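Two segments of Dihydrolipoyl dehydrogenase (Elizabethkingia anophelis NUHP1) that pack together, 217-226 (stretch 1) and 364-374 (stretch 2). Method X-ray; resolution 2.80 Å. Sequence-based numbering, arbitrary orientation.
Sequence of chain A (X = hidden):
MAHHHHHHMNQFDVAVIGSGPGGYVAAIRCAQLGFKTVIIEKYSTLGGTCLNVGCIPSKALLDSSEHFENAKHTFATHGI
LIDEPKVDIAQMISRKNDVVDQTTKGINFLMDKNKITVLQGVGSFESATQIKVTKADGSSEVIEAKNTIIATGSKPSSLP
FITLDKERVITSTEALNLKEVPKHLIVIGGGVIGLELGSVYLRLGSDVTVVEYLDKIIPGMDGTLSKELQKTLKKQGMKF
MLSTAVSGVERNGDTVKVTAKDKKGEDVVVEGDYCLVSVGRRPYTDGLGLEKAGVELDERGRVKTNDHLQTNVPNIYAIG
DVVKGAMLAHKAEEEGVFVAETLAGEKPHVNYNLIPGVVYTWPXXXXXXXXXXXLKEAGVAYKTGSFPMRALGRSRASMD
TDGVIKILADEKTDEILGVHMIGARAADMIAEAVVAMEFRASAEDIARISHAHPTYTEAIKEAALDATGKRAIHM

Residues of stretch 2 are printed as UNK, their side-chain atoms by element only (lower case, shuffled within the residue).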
# COMPACT_ATOMS: atom_id res chain seq x y z
N ILE A 217 7.57 10.64 -21.48
CA ILE A 217 6.34 10.85 -20.72
C ILE A 217 6.68 11.19 -19.27
O ILE A 217 7.77 10.90 -18.78
CB ILE A 217 5.42 9.63 -20.82
CG1 ILE A 217 6.05 8.40 -20.15
CG2 ILE A 217 5.09 9.33 -22.28
CD1 ILE A 217 5.14 7.20 -20.08
N ILE A 218 5.71 11.80 -18.58
CA ILE A 218 5.84 12.36 -17.23
C ILE A 218 7.24 12.95 -17.03
O ILE A 218 8.01 12.46 -16.18
CB ILE A 218 5.47 11.33 -16.14
CG1 ILE A 218 6.22 10.00 -16.31
CG2 ILE A 218 3.97 11.10 -16.13
CD1 ILE A 218 6.21 9.13 -15.08
N PRO A 219 7.61 13.97 -17.80
CA PRO A 219 9.00 14.47 -17.76
C PRO A 219 9.40 15.17 -16.46
O PRO A 219 10.60 15.38 -16.25
CB PRO A 219 9.05 15.43 -18.95
CG PRO A 219 7.64 15.92 -19.08
CD PRO A 219 6.78 14.74 -18.74
N GLY A 220 8.45 15.54 -15.61
CA GLY A 220 8.82 16.20 -14.37
C GLY A 220 9.25 15.28 -13.26
O GLY A 220 9.68 15.75 -12.20
N MET A 221 9.19 13.98 -13.50
CA MET A 221 9.55 12.99 -12.50
C MET A 221 10.93 12.43 -12.83
O MET A 221 11.58 12.84 -13.79
CB MET A 221 8.48 11.90 -12.44
CG MET A 221 7.10 12.44 -12.12
SD MET A 221 5.90 11.18 -11.66
CE MET A 221 6.49 10.77 -10.02
N ASP A 222 11.39 11.50 -12.00
CA ASP A 222 12.70 10.91 -12.22
C ASP A 222 12.73 10.18 -13.55
O ASP A 222 11.76 9.52 -13.94
CB ASP A 222 13.02 9.95 -11.08
CG ASP A 222 14.41 9.41 -11.17
OD1 ASP A 222 15.31 10.01 -10.55
OD2 ASP A 222 14.60 8.40 -11.88
N GLY A 223 13.86 10.32 -14.27
CA GLY A 223 13.97 9.74 -15.60
C GLY A 223 13.77 8.24 -15.64
O GLY A 223 13.24 7.70 -16.62
N THR A 224 14.20 7.53 -14.59
CA THR A 224 13.96 6.09 -14.53
C THR A 224 12.48 5.79 -14.55
O THR A 224 12.03 4.86 -15.22
CB THR A 224 14.60 5.50 -13.28
OG1 THR A 224 16.03 5.62 -13.38
CG2 THR A 224 14.21 4.04 -13.11
N LEU A 225 11.70 6.58 -13.81
CA LEU A 225 10.26 6.38 -13.80
C LEU A 225 9.66 6.66 -15.18
O LEU A 225 8.77 5.94 -15.64
CB LEU A 225 9.63 7.27 -12.74
CG LEU A 225 10.17 7.07 -11.32
CD1 LEU A 225 9.36 7.90 -10.34
CD2 LEU A 225 10.19 5.60 -10.95
N SER A 226 10.15 7.71 -15.85
CA SER A 226 9.70 7.99 -17.21
C SER A 226 9.95 6.79 -18.11
O SER A 226 9.06 6.37 -18.86
CB SER A 226 10.44 9.22 -17.74
OG SER A 226 9.99 10.41 -17.14
N UNK A 364 1.30 1.57 -10.14
CA UNK A 364 1.30 2.96 -9.71
C UNK A 364 2.72 3.53 -9.75
O UNK A 364 3.71 2.81 -9.64
o UNK A 364 -0.53 2.41 -5.94
c UNK A 364 -0.81 2.93 -8.27
c UNK A 364 -1.34 2.57 -6.89
o UNK A 364 -2.58 2.45 -6.75
c UNK A 364 0.71 3.08 -8.31
N UNK A 365 2.80 4.85 -9.90
CA UNK A 365 4.05 5.59 -9.96
C UNK A 365 4.02 6.66 -8.88
O UNK A 365 3.02 7.36 -8.72
c UNK A 365 5.63 6.90 -11.44
c UNK A 365 4.08 5.21 -12.45
c UNK A 365 4.26 6.23 -11.35
N UNK A 366 5.11 6.78 -8.14
CA UNK A 366 5.18 7.77 -7.08
C UNK A 366 6.62 8.21 -6.90
O UNK A 366 7.53 7.39 -7.02
c UNK A 366 4.61 7.22 -5.77
N UNK A 367 6.81 9.49 -6.63
CA UNK A 367 8.13 10.01 -6.36
C UNK A 367 8.08 11.08 -5.30
O UNK A 367 7.09 11.80 -5.15
N UNK A 368 9.17 11.18 -4.54
CA UNK A 368 9.34 12.25 -3.56
C UNK A 368 10.82 12.59 -3.51
O UNK A 368 11.68 11.74 -3.75
c UNK A 368 8.79 11.86 -2.16
c UNK A 368 8.70 13.09 -1.26
c UNK A 368 9.63 10.78 -1.52
N UNK A 369 11.11 13.86 -3.24
CA UNK A 369 12.47 14.33 -3.14
C UNK A 369 13.03 14.80 -4.47
O UNK A 369 12.30 15.17 -5.40
N UNK A 370 14.35 14.77 -4.56
CA UNK A 370 15.05 15.18 -5.76
C UNK A 370 15.08 14.06 -6.80
O UNK A 370 15.12 12.88 -6.46
c UNK A 370 16.47 15.62 -5.43
c UNK A 370 15.96 19.22 -4.09
n UNK A 370 15.51 20.52 -4.70
c UNK A 370 15.86 18.04 -5.05
c UNK A 370 16.54 16.80 -4.47
N UNK A 371 15.01 14.45 -8.07
CA UNK A 371 15.26 13.50 -9.13
C UNK A 371 16.77 13.40 -9.38
O UNK A 371 17.55 14.26 -8.94
c UNK A 371 14.56 13.90 -10.43
o UNK A 371 15.15 15.09 -10.96
c UNK A 371 13.08 14.12 -10.19
N UNK A 372 17.17 12.35 -10.09
CA UNK A 372 18.57 12.21 -10.46
C UNK A 372 19.01 13.36 -11.36
O UNK A 372 20.13 13.87 -11.23
o UNK A 372 21.76 8.84 -11.95
c UNK A 372 18.83 10.87 -11.13
c UNK A 372 20.30 10.51 -11.15
c UNK A 372 20.57 9.17 -11.76
o UNK A 372 19.60 8.43 -12.04
N UNK A 373 18.15 13.77 -12.29
CA UNK A 373 18.47 14.92 -13.14
C UNK A 373 18.71 16.17 -12.29
O UNK A 373 19.62 16.96 -12.57
c UNK A 373 17.16 14.02 -15.19
o UNK A 373 15.47 12.96 -13.85
c UNK A 373 17.36 15.15 -14.17
o UNK A 373 16.84 11.66 -14.96
c UNK A 373 16.44 12.80 -14.63
N UNK A 374 17.90 16.36 -11.24
CA UNK A 374 18.11 17.50 -10.35
C UNK A 374 19.45 17.41 -9.62
O UNK A 374 20.16 18.41 -9.50
c UNK A 374 14.50 18.09 -8.99
c UNK A 374 16.96 17.60 -9.35
o UNK A 374 14.38 17.14 -8.21
c UNK A 374 15.68 18.18 -9.94
n UNK A 374 13.63 19.08 -9.05
O HOH W 1 13.54 15.16 -13.89

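Position 364 opens the strand with three side-chain carbons in a row, the third carrying two oxygens; out of reach of stretch 1, this carboxylate is Glu364. At 365 a single carbon carries two more and points toward stretch 1, among Ile218, Met221 and Leu225. A short, beta-branched, all-carbon side chain is valine, and Val365 CG1 lies 4.0 Å from Leu225 CD1, 4.2 Å from Met221 CE and 4.3 Å from Ile218 CD1.

Position 366 has one side-chain carbon, directed away: Ala366, which contributes mainly backbone, its O 3.8 Å from Leu225 CD1. Position 367 has no side-chain atoms and is Gly367. The space is taken by stretch 1, since Met221 CE approaches Gly367 N to 3.6 Å and an ideal CB would sit only 3.3 Å from that methyl. At 368 one carbon again carries two, pointing away without contact: Val368. Position 369 lacks a side chain and is Gly369; here the backbone itself, at phi/psi 90/-156, would jam a CB against the preceding carbonyl oxygen. Four carbons in a row ending in nitrogen identify 370 as Lys370, also directed away.

At 371 one carbon carries an oxygen and a carbon and points toward stretch 1, the terminal carbon lying 3.6 Å from Asp222 N. This branching is that of threonine; Thr371 OG1 accepts from the backbone N of position 374 at 3.0 Å, capping the helix that follows. Position 372 bears three carbons, the last with two oxygens, and its backbone N donates to Asp222 OD1 at 3.0 Å. This pattern gives Glu372, whose carboxylate bonds elsewhere in the structure. The same atoms recur at 373, but the chain folds back (chi2 76°) so that its end nears stretch 1, one carboxylate oxygen accepting from Gly223 N at 3.1 Å and the other adding a weak bond from the same nitrogen at 3.3 Å. This is Glu373, the closer oxygen being OE1 and the weaker acceptor OE2. Position 374 has three carbons, the third carrying one oxygen and one nitrogen: Gln374, whose OE1 accepts from Thr371 N at 2.8 Å, answering the cap.

The contact joins an apolar patch around Val365 to a polar junction of two helix starts. Asp222 caps its own helix through OD2, which accepts from Thr224 N at 2.9 Å, and reaches the other helix through OD1; Glu373 returns the favor at Gly223. Their carboxylates come close, Asp222 OD1 to Glu373 OE1 4.4 Å, yet each accepts a backbone N-H across the interface. A water bridges the junction, donating to Met221 O (3.0 Å) and Glu373 OE1 (2.9 Å).

Stretch 2, residues 364-374: EVAGVGKTEEQ
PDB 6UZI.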